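Local coordinates for uncharacterized protein YppE (Bacillus subtilis, PDB 2IM8), which is of unknown function but folds as a compact all-helical bundle of the DUF1798 family, at residues Leu7-Gln12 with Asp48-Arg53; Val16-Ala21 with Ser105-Leu110; Glu56-Leu61 with Glu73-Val78. All blocks are in the same frame, centred on the assembly; numbering follows the deposited sequence.

In the fold
Three apolar contacts join the four helices of this single chain, each running broadly antiparallel to its partner. Contact 1 and contact 2 share helix 3-29, which packs on helix 36-64 in the first and on helix 96-121 in the second; contact 3 joins helix 36-64 to helix 72-91. Contact 3 is the buried one, made by aliphatic side chains alone, although its centre lies farthest from the middle of the chain. Contacts 1 and 2 lie closer in but reach the surface, so the amide end of Gln12 and the aliphatic parts of Arg53 and Glu18 join their packing. Thr10 touches Leu110 between contacts 1 and 2, and Thr109 packs on Gln74 and Val78 between contacts 2 and 3.

Contact 1. Residues Leu7-Gln12 with Asp48-Arg53; sequences LEMTEQ and DELAAR
Met9, present as selenomethionine, reaches across to Leu50 and Arg53. Its CG is turned anti to the carbonyl carbon (chi1 -71°), and from there the chain runs out extended. Met9 CB meets Leu50 CD1 at 3.9 Å, and CG rests on that same methyl. The selenium has moved on to the next turn of the partner helix, Met9 SE lying 3.9 Å from Arg53 CB, and Met9 CE ends the reach 3.8 Å from Arg53 CB. Met9 thus slides alongside Leu50, in the opposite sense, and then crosses Arg53 at about a right angle. Leu50 divides its two methyls: while CD1 serves Met9, CD2 lies under the amide end of Gln12, 3.6 Å from Gln12 NE2. Arg53 meets Met9 mainly with CB, and more distantly with CD. Its extended chain lays one guanidinium face over Glu49 CB, toward the rim of the group, and Arg53 NH2 bridges Glu49 OE1 at 2.7 Å. Nearby, Thr10 OG1 bonds Trp54 NE1, tying the same two helices again. The axes of the two segments come within 10.1 Å, at 137°: these sequence-adjacent helices of a four-helix bundle run broadly antiparallel but cross steeply here.

Contact 2. Residues Val16-Ala21 with Ser105-Leu110; sequences VAEKGA and SVLYTL
Ala17 and Leu107 form the apolar heart of this meeting of helix 3-29 with helix 96-121. The methyl of Ala17 points at the partner helix and meets one branch of the leucine, with Ala17 CB 4.0 Å from Leu107 CD2. Leu107 brings that branch across with CG beside its backbone N (chi1 -75°). So small a residue as alanine suits the close approach of the backbones, for Ala17 CA and Leu107 CA are 7.4 Å apart. The preceding residue, Val106, also points this way but stays farther off, with Val106 CG1 4.6 Å from Ala17 CB.

A second kind of contact uses the aliphatic part of a charged residue. Glu18 CG stands 4.3 Å from Leu107 CD2, and the extended chain beyond carries the carboxylate on toward the exposed side, so a charged residue borders the apolar patch without placing its charge in it.

The polar bonding here belongs to each helix separately: Ala21 N bonds Ala17 O, and Leu110 N bonds Val106 O.

Around this pair the bundle closes on several sides. Leu107 also packs on Ile14, and Leu110 reaches Thr10 and Met13 farther back along helix 3-29. Val16 lies against Asn47 of helix 36-64 and Phe82 of helix 72-91, while Thr109 touches Trp54 of the former and Val78 of the latter.

Contact 3. Residues Glu56-Leu61 with Glu73-Val78; sequences EGALEL and EQIEAV
Two torsions of Ile75 set its branches against Ala58 and Leu59. At chi1 -66° the CG1 arm lies anti to the carbonyl carbon while CG2 stands anti to the backbone N, and chi2 -59° bends CD1 away from a fully extended course. The bent arm ends with Ile75 CD1 3.6 Å from Ala58 CB, and the other branch shares in the same grip, with Ile75 CG2 3.8 Å from Ala58 CB. The alanine methyl is therefore held by both branches at once. Leu59 comes from the next position along helix 36-64, its CG placed beside its own backbone N (chi1 -70°); Leu59 CD2 meets Ile75 CG2 at 3.9 Å and rests on the branching carbon as well, at 4.0 Å from Ile75 CB. The two side chains slide past each other in opposite directions. With only a methyl on one side, the backbones draw near, Ala58 CA and Ile75 CA being 6.9 Å apart. An alanine in place of Ile75 would lack both branches and is likely to leave a gap facing the methyl of Ala58, with Leu59 CD2 losing the CG2 methyl it packs on. Trp54 and Val113 also touch Ile75, the latter from helix 96-121, and Val70 reaches it from the connecting loop. Aliphatic packing thus joins the ends of helices 36-64 and 72-91 on either side of their short connecting loop, making a helical hairpin within the four-helix bundle.

Contact 1. Residues Leu7-Gln12 with Asp48-Arg53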
ATOM      1  N   LEU A   7       8.831   3.576   8.222  1.00 16.71           N
ATOM      2  CA  LEU A   7       8.086   2.590   8.990  1.00 16.18           C
ATOM      3  C   LEU A   7       6.645   3.051   9.250  1.00 15.11           C
ATOM      4  O   LEU A   7       5.693   2.280   9.080  1.00 13.57           O
ATOM      5  CB  LEU A   7       8.808   2.326  10.316  1.00 18.54           C
ATOM      6  CG  LEU A   7       8.161   1.290  11.234  1.00 21.47           C
ATOM      7  CD1 LEU A   7       8.293  -0.094  10.607  1.00 24.41           C
ATOM      8  CD2 LEU A   7       8.833   1.328  12.610  1.00 23.24           C
ATOM      9  N   GLU A   8       6.479   4.304   9.664  1.00 17.04           N
ATOM     10  CA  GLU A   8       5.138   4.820   9.922  1.00 17.85           C
ATOM     11  C   GLU A   8       4.336   4.797   8.632  1.00 16.61           C
ATOM     12  O   GLU A   8       3.178   4.386   8.624  1.00 17.02           O
ATOM     13  CB  GLU A   8       5.193   6.253  10.454  1.00 35.79           C
ATOM     14  CG  GLU A   8       5.923   6.396  11.772  1.00 42.99           C
ATOM     15  CD  GLU A   8       5.823   7.800  12.335  1.00 46.92           C
ATOM     16  OE1 GLU A   8       6.209   8.752  11.623  1.00 49.27           O
ATOM     17  OE2 GLU A   8       5.352   7.948  13.486  1.00 50.01           O
HETATM   18  N   MSE A   9       4.956   5.240   7.541  1.00 14.46           N
HETATM   19  CA  MSE A   9       4.268   5.250   6.255  1.00 15.68           C
HETATM   20  C   MSE A   9       3.917   3.828   5.838  1.00 14.60           C
HETATM   21  O   MSE A   9       2.880   3.588   5.232  1.00 12.35           O
HETATM   22  CB  MSE A   9       5.139   5.912   5.190  1.00 21.73           C
HETATM   23  CG  MSE A   9       5.278   7.408   5.368  1.00 25.85           C
HETATM   24 SE   MSE A   9       6.288   8.150   3.916  1.00 36.20          SE
HETATM   25  CE  MSE A   9       6.031  10.029   4.313  1.00 33.03           C
ATOM     26  N   THR A  10       4.793   2.886   6.164  1.00 11.17           N
ATOM     27  CA  THR A  10       4.550   1.488   5.833  1.00 12.20           C
ATOM     28  C   THR A  10       3.317   0.975   6.592  1.00 12.23           C
ATOM     29  O   THR A  10       2.452   0.318   6.013  1.00 11.63           O
ATOM     30  CB  THR A  10       5.757   0.617   6.213  1.00 11.16           C
ATOM     31  OG1 THR A  10       6.907   1.065   5.491  1.00 11.32           O
ATOM     32  CG2 THR A  10       5.489  -0.856   5.879  1.00 14.99           C
ATOM     33  N   GLU A  11       3.241   1.274   7.888  1.00 13.75           N
ATOM     34  CA  GLU A  11       2.115   0.812   8.690  1.00 13.96           C
ATOM     35  C   GLU A  11       0.823   1.495   8.266  1.00 13.91           C
ATOM     36  O   GLU A  11      -0.249   0.896   8.331  1.00 12.64           O
ATOM     37  CB  GLU A  11       2.386   1.035  10.182  1.00 20.04           C
ATOM     38  CG  GLU A  11       3.455   0.095  10.760  1.00 21.29           C
ATOM     39  CD  GLU A  11       2.927  -1.288  11.174  1.00 25.69           C
ATOM     40  OE1 GLU A  11       1.954  -1.792  10.571  1.00 24.44           O
ATOM     41  OE2 GLU A  11       3.507  -1.885  12.112  1.00 28.34           O
ATOM     42  N   GLN A  12       0.935   2.744   7.821  1.00 11.25           N
ATOM     43  CA  GLN A  12      -0.222   3.509   7.359  1.00 11.78           C
ATOM     44  C   GLN A  12      -0.790   2.835   6.106  1.00  8.81           C
ATOM     45  O   GLN A  12      -1.996   2.641   5.993  1.00 11.12           O
ATOM     46  CB  GLN A  12       0.195   4.948   7.029  1.00 16.71           C
ATOM     47  CG  GLN A  12      -0.924   5.968   7.113  1.00 23.99           C
ATOM     48  CD  GLN A  12      -0.439   7.396   6.928  1.00 25.72           C
ATOM     49  OE1 GLN A  12       0.561   7.817   7.528  1.00 28.81           O
ATOM     50  NE2 GLN A  12      -1.155   8.155   6.109  1.00 27.90           N
ATOM     51  N   ASP A  48      -2.038   8.446  -3.089  1.00 11.18           N
ATOM     52  CA  ASP A  48      -1.081   8.568  -4.162  1.00 11.31           C
ATOM     53  C   ASP A  48       0.148   9.261  -3.579  1.00 11.44           C
ATOM     54  O   ASP A  48       1.282   8.844  -3.834  1.00  8.83           O
ATOM     55  CB  ASP A  48      -1.666   9.403  -5.300  1.00 16.83           C
ATOM     56  CG  ASP A  48      -0.680   9.623  -6.425  1.00 22.62           C
ATOM     57  OD1 ASP A  48       0.189  10.508  -6.286  1.00 27.15           O
ATOM     58  OD2 ASP A  48      -0.763   8.905  -7.446  1.00 24.23           O
ATOM     59  N   GLU A  49      -0.080  10.316  -2.792  1.00 10.69           N
ATOM     60  CA  GLU A  49       1.016  11.060  -2.168  1.00 14.39           C
ATOM     61  C   GLU A  49       1.763  10.173  -1.193  1.00 13.58           C
ATOM     62  O   GLU A  49       2.994  10.162  -1.162  1.00 15.00           O
ATOM     63  CB  GLU A  49       0.495  12.281  -1.409  1.00 35.30           C
ATOM     64  CG  GLU A  49      -0.120  13.358  -2.276  1.00 46.30           C
ATOM     65  CD  GLU A  49      -0.662  14.516  -1.450  1.00 51.73           C
ATOM     66  OE1 GLU A  49       0.124  15.129  -0.689  1.00 54.08           O
ATOM     67  OE2 GLU A  49      -1.874  14.810  -1.558  1.00 55.96           O
ATOM     68  N   LEU A  50       1.010   9.437  -0.383  1.00 11.12           N
ATOM     69  CA  LEU A  50       1.595   8.529   0.594  1.00 10.98           C
ATOM     70  C   LEU A  50       2.477   7.478  -0.097  1.00 10.38           C
ATOM     71  O   LEU A  50       3.622   7.277   0.292  1.00 10.48           O
ATOM     72  CB  LEU A  50       0.480   7.840   1.386  1.00 14.99           C
ATOM     73  CG  LEU A  50       0.833   6.719   2.369  1.00 14.38           C
ATOM     74  CD1 LEU A  50       1.919   7.175   3.320  1.00 14.76           C
ATOM     75  CD2 LEU A  50      -0.429   6.315   3.139  1.00 13.39           C
ATOM     76  N   ALA A  51       1.937   6.825  -1.123  1.00 12.80           N
ATOM     77  CA  ALA A  51       2.659   5.785  -1.850  1.00 13.63           C
ATOM     78  C   ALA A  51       3.954   6.288  -2.483  1.00 14.17           C
ATOM     79  O   ALA A  51       4.967   5.589  -2.463  1.00 15.34           O
ATOM     80  CB  ALA A  51       1.758   5.168  -2.931  1.00  9.77           C
ATOM     81  N   ALA A  52       3.918   7.496  -3.039  1.00 14.23           N
ATOM     82  CA  ALA A  52       5.095   8.084  -3.685  1.00 16.22           C
ATOM     83  C   ALA A  52       6.218   8.370  -2.690  1.00 17.61           C
ATOM     84  O   ALA A  52       7.379   8.041  -2.937  1.00 18.05           O
ATOM     85  CB  ALA A  52       4.695   9.373  -4.425  1.00 28.76           C
ATOM     86  N   ARG A  53       5.871   8.977  -1.559  1.00 18.85           N
ATOM     87  CA  ARG A  53       6.857   9.296  -0.528  1.00 18.51           C
ATOM     88  C   ARG A  53       7.431   8.021   0.085  1.00 17.95           C
ATOM     89  O   ARG A  53       8.609   7.966   0.436  1.00 17.27           O
ATOM     90  CB  ARG A  53       6.205  10.147   0.563  1.00 48.95           C
ATOM     91  CG  ARG A  53       5.625  11.447   0.029  1.00 54.33           C
ATOM     92  CD  ARG A  53       4.748  12.139   1.044  1.00 59.43           C
ATOM     93  NE  ARG A  53       4.036  13.258   0.432  1.00 63.94           N
ATOM     94  CZ  ARG A  53       3.136  14.009   1.058  1.00 65.50           C
ATOM     95  NH1 ARG A  53       2.830  13.764   2.326  1.00 66.70           N
ATOM     96  NH2 ARG A  53       2.538  15.008   0.413  1.00 66.75           N
TER

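Contact 2. Residues Val16-Ala21 with Ser105-Leu110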
ATOM      1  N   VAL A  16      -4.393   1.122   5.387  1.00 12.09           N
ATOM      2  CA  VAL A  16      -5.211   1.562   4.250  1.00 13.52           C
ATOM      3  C   VAL A  16      -5.632   0.336   3.445  1.00 12.42           C
ATOM      4  O   VAL A  16      -6.785   0.211   3.033  1.00 13.21           O
ATOM      5  CB  VAL A  16      -4.416   2.503   3.313  1.00 10.45           C
ATOM      6  CG1 VAL A  16      -5.169   2.687   1.986  1.00 12.64           C
ATOM      7  CG2 VAL A  16      -4.190   3.838   3.993  1.00 11.04           C
ATOM      8  N   ALA A  17      -4.681  -0.572   3.226  1.00  8.35           N
ATOM      9  CA  ALA A  17      -4.948  -1.795   2.473  1.00  9.01           C
ATOM     10  C   ALA A  17      -5.922  -2.743   3.185  1.00 10.38           C
ATOM     11  O   ALA A  17      -6.827  -3.294   2.553  1.00  8.76           O
ATOM     12  CB  ALA A  17      -3.637  -2.520   2.180  1.00 17.43           C
ATOM     13  N   GLU A  18      -5.738  -2.945   4.489  1.00 11.34           N
ATOM     14  CA  GLU A  18      -6.622  -3.843   5.234  1.00 12.34           C
ATOM     15  C   GLU A  18      -8.012  -3.243   5.396  1.00 10.86           C
ATOM     16  O   GLU A  18      -9.014  -3.954   5.301  1.00  8.35           O
ATOM     17  CB  GLU A  18      -6.015  -4.199   6.599  1.00 14.46           C
ATOM     18  CG  GLU A  18      -4.673  -4.910   6.454  1.00 15.83           C
ATOM     19  CD  GLU A  18      -4.122  -5.456   7.754  1.00 16.72           C
ATOM     20  OE1 GLU A  18      -4.201  -4.758   8.786  1.00 18.96           O
ATOM     21  OE2 GLU A  18      -3.586  -6.584   7.735  1.00 20.22           O
ATOM     22  N   LYS A  19      -8.082  -1.939   5.641  1.00 12.80           N
ATOM     23  CA  LYS A  19      -9.388  -1.303   5.765  1.00 14.93           C
ATOM     24  C   LYS A  19     -10.021  -1.307   4.376  1.00 13.17           C
ATOM     25  O   LYS A  19     -11.234  -1.466   4.228  1.00 11.93           O
ATOM     26  CB  LYS A  19      -9.253   0.130   6.282  1.00 17.86           C
ATOM     27  CG  LYS A  19      -8.945   0.220   7.774  1.00 23.78           C
ATOM     28  CD  LYS A  19      -8.930   1.664   8.243  1.00 26.22           C
ATOM     29  CE  LYS A  19     -10.239   2.363   7.904  1.00 26.57           C
ATOM     30  NZ  LYS A  19     -11.433   1.674   8.502  1.00 30.67           N
ATOM     31  N   GLY A  20      -9.185  -1.143   3.354  1.00  8.91           N
ATOM     32  CA  GLY A  20      -9.686  -1.145   1.992  1.00  9.47           C
ATOM     33  C   GLY A  20     -10.317  -2.478   1.630  1.00  9.59           C
ATOM     34  O   GLY A  20     -11.360  -2.525   0.981  1.00  8.97           O
ATOM     35  N   ALA A  21      -9.677  -3.565   2.050  1.00 13.25           N
ATOM     36  CA  ALA A  21     -10.169  -4.912   1.786  1.00 13.32           C
ATOM     37  C   ALA A  21     -11.554  -5.129   2.402  1.00 14.61           C
ATOM     38  O   ALA A  21     -12.440  -5.742   1.786  1.00 12.72           O
ATOM     39  CB  ALA A  21      -9.192  -5.927   2.345  1.00 21.63           C
ATOM     40  N   SER A 105      -0.169  -8.898  -2.819  1.00  8.28           N
ATOM     41  CA  SER A 105       1.098  -8.400  -3.356  1.00 11.25           C
ATOM     42  C   SER A 105       1.575  -7.152  -2.606  1.00  9.69           C
ATOM     43  O   SER A 105       2.749  -7.033  -2.224  1.00 11.97           O
ATOM     44  CB  SER A 105       0.920  -8.080  -4.843  1.00  8.47           C
ATOM     45  OG  SER A 105       2.099  -7.555  -5.399  1.00 13.25           O
ATOM     46  N   VAL A 106       0.659  -6.219  -2.412  1.00  8.44           N
ATOM     47  CA  VAL A 106       0.965  -4.976  -1.712  1.00  8.14           C
ATOM     48  C   VAL A 106       1.365  -5.262  -0.262  1.00  6.96           C
ATOM     49  O   VAL A 106       2.412  -4.814   0.209  1.00  7.66           O
ATOM     50  CB  VAL A 106      -0.266  -4.030  -1.734  1.00 15.77           C
ATOM     51  CG1 VAL A 106      -0.076  -2.874  -0.744  1.00 16.63           C
ATOM     52  CG2 VAL A 106      -0.472  -3.493  -3.154  1.00 15.57           C
ATOM     53  N   LEU A 107       0.535  -6.026   0.438  1.00 11.37           N
ATOM     54  CA  LEU A 107       0.793  -6.342   1.833  1.00 10.31           C
ATOM     55  C   LEU A 107       2.137  -7.030   2.055  1.00 11.25           C
ATOM     56  O   LEU A 107       2.854  -6.672   2.985  1.00 10.07           O
ATOM     57  CB  LEU A 107      -0.345  -7.200   2.406  1.00 11.75           C
ATOM     58  CG  LEU A 107      -1.645  -6.424   2.689  1.00 10.27           C
ATOM     59  CD1 LEU A 107      -2.744  -7.383   3.108  1.00 11.93           C
ATOM     60  CD2 LEU A 107      -1.398  -5.369   3.784  1.00  9.01           C
ATOM     61  N   TYR A 108       2.479  -8.000   1.208  1.00  8.87           N
ATOM     62  CA  TYR A 108       3.751  -8.703   1.378  1.00 13.78           C
ATOM     63  C   TYR A 108       4.941  -7.775   1.220  1.00 10.92           C
ATOM     64  O   TYR A 108       5.875  -7.806   2.023  1.00 14.61           O
ATOM     65  CB  TYR A 108       3.901  -9.875   0.399  1.00 12.90           C
ATOM     66  CG  TYR A 108       5.295 -10.455   0.475  1.00 14.85           C
ATOM     67  CD1 TYR A 108       5.737 -11.088   1.633  1.00 12.86           C
ATOM     68  CD2 TYR A 108       6.210 -10.263  -0.557  1.00 14.85           C
ATOM     69  CE1 TYR A 108       7.052 -11.506   1.774  1.00 14.71           C
ATOM     70  CE2 TYR A 108       7.537 -10.681  -0.431  1.00 12.40           C
ATOM     71  CZ  TYR A 108       7.950 -11.296   0.740  1.00 15.65           C
ATOM     72  OH  TYR A 108       9.267 -11.662   0.906  1.00 15.44           O
ATOM     73  N   THR A 109       4.931  -6.950   0.178  1.00 11.82           N
ATOM     74  CA  THR A 109       6.047  -6.037  -0.006  1.00 10.78           C
ATOM     75  C   THR A 109       6.132  -5.088   1.184  1.00 10.69           C
ATOM     76  O   THR A 109       7.227  -4.796   1.666  1.00  9.31           O
ATOM     77  CB  THR A 109       5.917  -5.231  -1.315  1.00 17.71           C
ATOM     78  OG1 THR A 109       5.921  -6.133  -2.427  1.00 21.45           O
ATOM     79  CG2 THR A 109       7.088  -4.239  -1.458  1.00 19.32           C
ATOM     80  N   LEU A 110       4.980  -4.625   1.674  1.00 13.86           N
ATOM     81  CA  LEU A 110       4.962  -3.720   2.820  1.00 13.52           C
ATOM     82  C   LEU A 110       5.565  -4.420   4.042  1.00 15.57           C
ATOM     83  O   LEU A 110       6.379  -3.849   4.764  1.00 15.52           O
ATOM     84  CB  LEU A 110       3.529  -3.256   3.123  1.00  9.43           C
ATOM     85  CG  LEU A 110       2.948  -2.300   2.067  1.00  9.57           C
ATOM     86  CD1 LEU A 110       1.492  -1.960   2.374  1.00 11.34           C
ATOM     87  CD2 LEU A 110       3.817  -1.044   2.019  1.00 11.75           C
TER

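Contact 3. Residues Glu56-Leu61 with Glu73-Val78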
ATOM      1  N   GLU A  56       9.952   6.395  -2.467  1.00 18.77           N
ATOM      2  CA  GLU A  56      11.214   7.118  -2.483  1.00 21.63           C
ATOM      3  C   GLU A  56      12.033   6.752  -1.249  1.00 19.24           C
ATOM      4  O   GLU A  56      13.242   6.576  -1.335  1.00 20.60           O
ATOM      5  CB  GLU A  56      10.967   8.638  -2.561  1.00 33.50           C
ATOM      6  CG  GLU A  56      11.733   9.486  -1.552  1.00 40.53           C
ATOM      7  CD  GLU A  56      10.871   9.892  -0.359  1.00 46.16           C
ATOM      8  OE1 GLU A  56       9.862  10.609  -0.563  1.00 47.77           O
ATOM      9  OE2 GLU A  56      11.199   9.494   0.781  1.00 47.45           O
ATOM     10  N   GLY A  57      11.372   6.621  -0.104  1.00 22.48           N
ATOM     11  CA  GLY A  57      12.081   6.264   1.112  1.00 23.01           C
ATOM     12  C   GLY A  57      12.545   4.816   1.062  1.00 23.36           C
ATOM     13  O   GLY A  57      13.665   4.495   1.469  1.00 21.96           O
ATOM     14  N   ALA A  58      11.678   3.939   0.560  1.00 19.99           N
ATOM     15  CA  ALA A  58      12.000   2.519   0.441  1.00 19.11           C
ATOM     16  C   ALA A  58      13.195   2.355  -0.485  1.00 21.07           C
ATOM     17  O   ALA A  58      14.135   1.624  -0.171  1.00 22.73           O
ATOM     18  CB  ALA A  58      10.792   1.732  -0.109  1.00  9.19           C
ATOM     19  N   LEU A  59      13.161   3.032  -1.630  1.00 16.11           N
ATOM     20  CA  LEU A  59      14.271   2.941  -2.570  1.00 17.37           C
ATOM     21  C   LEU A  59      15.570   3.458  -1.944  1.00 19.13           C
ATOM     22  O   LEU A  59      16.642   2.884  -2.159  1.00 19.12           O
ATOM     23  CB  LEU A  59      13.948   3.715  -3.843  1.00 19.42           C
ATOM     24  CG  LEU A  59      12.852   3.084  -4.705  1.00 17.71           C
ATOM     25  CD1 LEU A  59      12.528   4.015  -5.856  1.00 17.86           C
ATOM     26  CD2 LEU A  59      13.315   1.710  -5.219  1.00 18.35           C
ATOM     27  N   GLU A  60      15.480   4.541  -1.176  1.00 20.05           N
ATOM     28  CA  GLU A  60      16.663   5.086  -0.510  1.00 22.65           C
ATOM     29  C   GLU A  60      17.221   4.011   0.423  1.00 23.00           C
ATOM     30  O   GLU A  60      18.423   3.751   0.449  1.00 21.47           O
ATOM     31  CB  GLU A  60      16.304   6.328   0.318  1.00 39.98           C
ATOM     32  CG  GLU A  60      16.043   7.583  -0.501  1.00 45.98           C
ATOM     33  CD  GLU A  60      15.810   8.805   0.369  1.00 48.44           C
ATOM     34  OE1 GLU A  60      16.635   9.055   1.280  1.00 50.37           O
ATOM     35  OE2 GLU A  60      14.809   9.518   0.139  1.00 49.35           O
ATOM     36  N   LEU A  61      16.321   3.383   1.173  1.00 21.12           N
ATOM     37  CA  LEU A  61      16.684   2.333   2.115  1.00 21.83           C
ATOM     38  C   LEU A  61      17.514   1.209   1.501  1.00 22.68           C
ATOM     39  O   LEU A  61      18.467   0.727   2.121  1.00 21.37           O
ATOM     40  CB  LEU A  61      15.423   1.719   2.734  1.00 22.88           C
ATOM     41  CG  LEU A  61      15.641   0.500   3.641  1.00 24.08           C
ATOM     42  CD1 LEU A  61      16.218   0.956   4.966  1.00 24.47           C
ATOM     43  CD2 LEU A  61      14.321  -0.230   3.867  1.00 26.68           C
ATOM     44  N   GLU A  73      12.495  -3.516  -8.111  1.00 15.36           N
ATOM     45  CA  GLU A  73      11.296  -3.851  -8.877  1.00 15.96           C
ATOM     46  C   GLU A  73      10.087  -4.082  -7.981  1.00 13.60           C
ATOM     47  O   GLU A  73       8.965  -3.704  -8.312  1.00 11.15           O
ATOM     48  CB  GLU A  73      11.535  -5.101  -9.728  1.00 30.99           C
ATOM     49  CG  GLU A  73      12.657  -4.961 -10.729  1.00 36.66           C
ATOM     50  CD  GLU A  73      14.027  -5.219 -10.130  1.00 40.37           C
ATOM     51  OE1 GLU A  73      14.135  -5.387  -8.890  1.00 39.85           O
ATOM     52  OE2 GLU A  73      14.998  -5.252 -10.911  1.00 43.12           O
ATOM     53  N   GLN A  74      10.333  -4.719  -6.847  1.00 16.70           N
ATOM     54  CA  GLN A  74       9.293  -5.025  -5.880  1.00 17.91           C
ATOM     55  C   GLN A  74       8.707  -3.718  -5.341  1.00 15.90           C
ATOM     56  O   GLN A  74       7.491  -3.546  -5.288  1.00 16.15           O
ATOM     57  CB  GLN A  74       9.923  -5.859  -4.768  1.00 23.53           C
ATOM     58  CG  GLN A  74       9.032  -6.362  -3.672  1.00 27.32           C
ATOM     59  CD  GLN A  74       9.809  -7.288  -2.753  1.00 30.41           C
ATOM     60  OE1 GLN A  74      10.997  -7.065  -2.497  1.00 30.82           O
ATOM     61  NE2 GLN A  74       9.152  -8.327  -2.254  1.00 30.42           N
ATOM     62  N   ILE A  75       9.581  -2.791  -4.971  1.00 13.43           N
ATOM     63  CA  ILE A  75       9.134  -1.509  -4.442  1.00 14.54           C
ATOM     64  C   ILE A  75       8.330  -0.755  -5.491  1.00 14.21           C
ATOM     65  O   ILE A  75       7.229  -0.282  -5.214  1.00 15.16           O
ATOM     66  CB  ILE A  75      10.328  -0.634  -3.989  1.00 15.30           C
ATOM     67  CG1 ILE A  75      11.022  -1.285  -2.785  1.00 16.16           C
ATOM     68  CG2 ILE A  75       9.837   0.763  -3.605  1.00 13.88           C
ATOM     69  CD1 ILE A  75      10.101  -1.480  -1.590  1.00 19.12           C
ATOM     70  N   GLU A  76       8.878  -0.666  -6.697  1.00 14.74           N
ATOM     71  CA  GLU A  76       8.219   0.043  -7.796  1.00 16.85           C
ATOM     72  C   GLU A  76       6.820  -0.474  -8.159  1.00 16.01           C
ATOM     73  O   GLU A  76       5.954   0.304  -8.562  1.00 15.58           O
ATOM     74  CB  GLU A  76       9.123   0.017  -9.036  1.00 20.25           C
ATOM     75  CG  GLU A  76      10.459   0.727  -8.835  1.00 24.67           C
ATOM     76  CD  GLU A  76      11.359   0.663 -10.066  1.00 29.26           C
ATOM     77  OE1 GLU A  76      11.598  -0.452 -10.582  1.00 30.67           O
ATOM     78  OE2 GLU A  76      11.833   1.730 -10.510  1.00 31.49           O
ATOM     79  N   ALA A  77       6.588  -1.773  -7.998  1.00 16.98           N
ATOM     80  CA  ALA A  77       5.293  -2.366  -8.333  1.00 15.81           C
ATOM     81  C   ALA A  77       4.130  -2.009  -7.391  1.00 15.78           C
ATOM     82  O   ALA A  77       2.962  -2.103  -7.779  1.00 16.54           O
ATOM     83  CB  ALA A  77       5.430  -3.881  -8.409  1.00 15.89           C
ATOM     84  N   VAL A  78       4.451  -1.617  -6.161  1.00 14.33           N
ATOM     85  CA  VAL A  78       3.441  -1.278  -5.154  1.00 14.96           C
ATOM     86  C   VAL A  78       2.456  -0.176  -5.566  1.00 15.60           C
ATOM     87  O   VAL A  78       1.237  -0.332  -5.440  1.00 14.18           O
ATOM     88  CB  VAL A  78       4.131  -0.864  -3.825  1.00 13.02           C
ATOM     89  CG1 VAL A  78       3.084  -0.409  -2.796  1.00 12.55           C
ATOM     90  CG2 VAL A  78       4.934  -2.053  -3.272  1.00 12.58           C
TER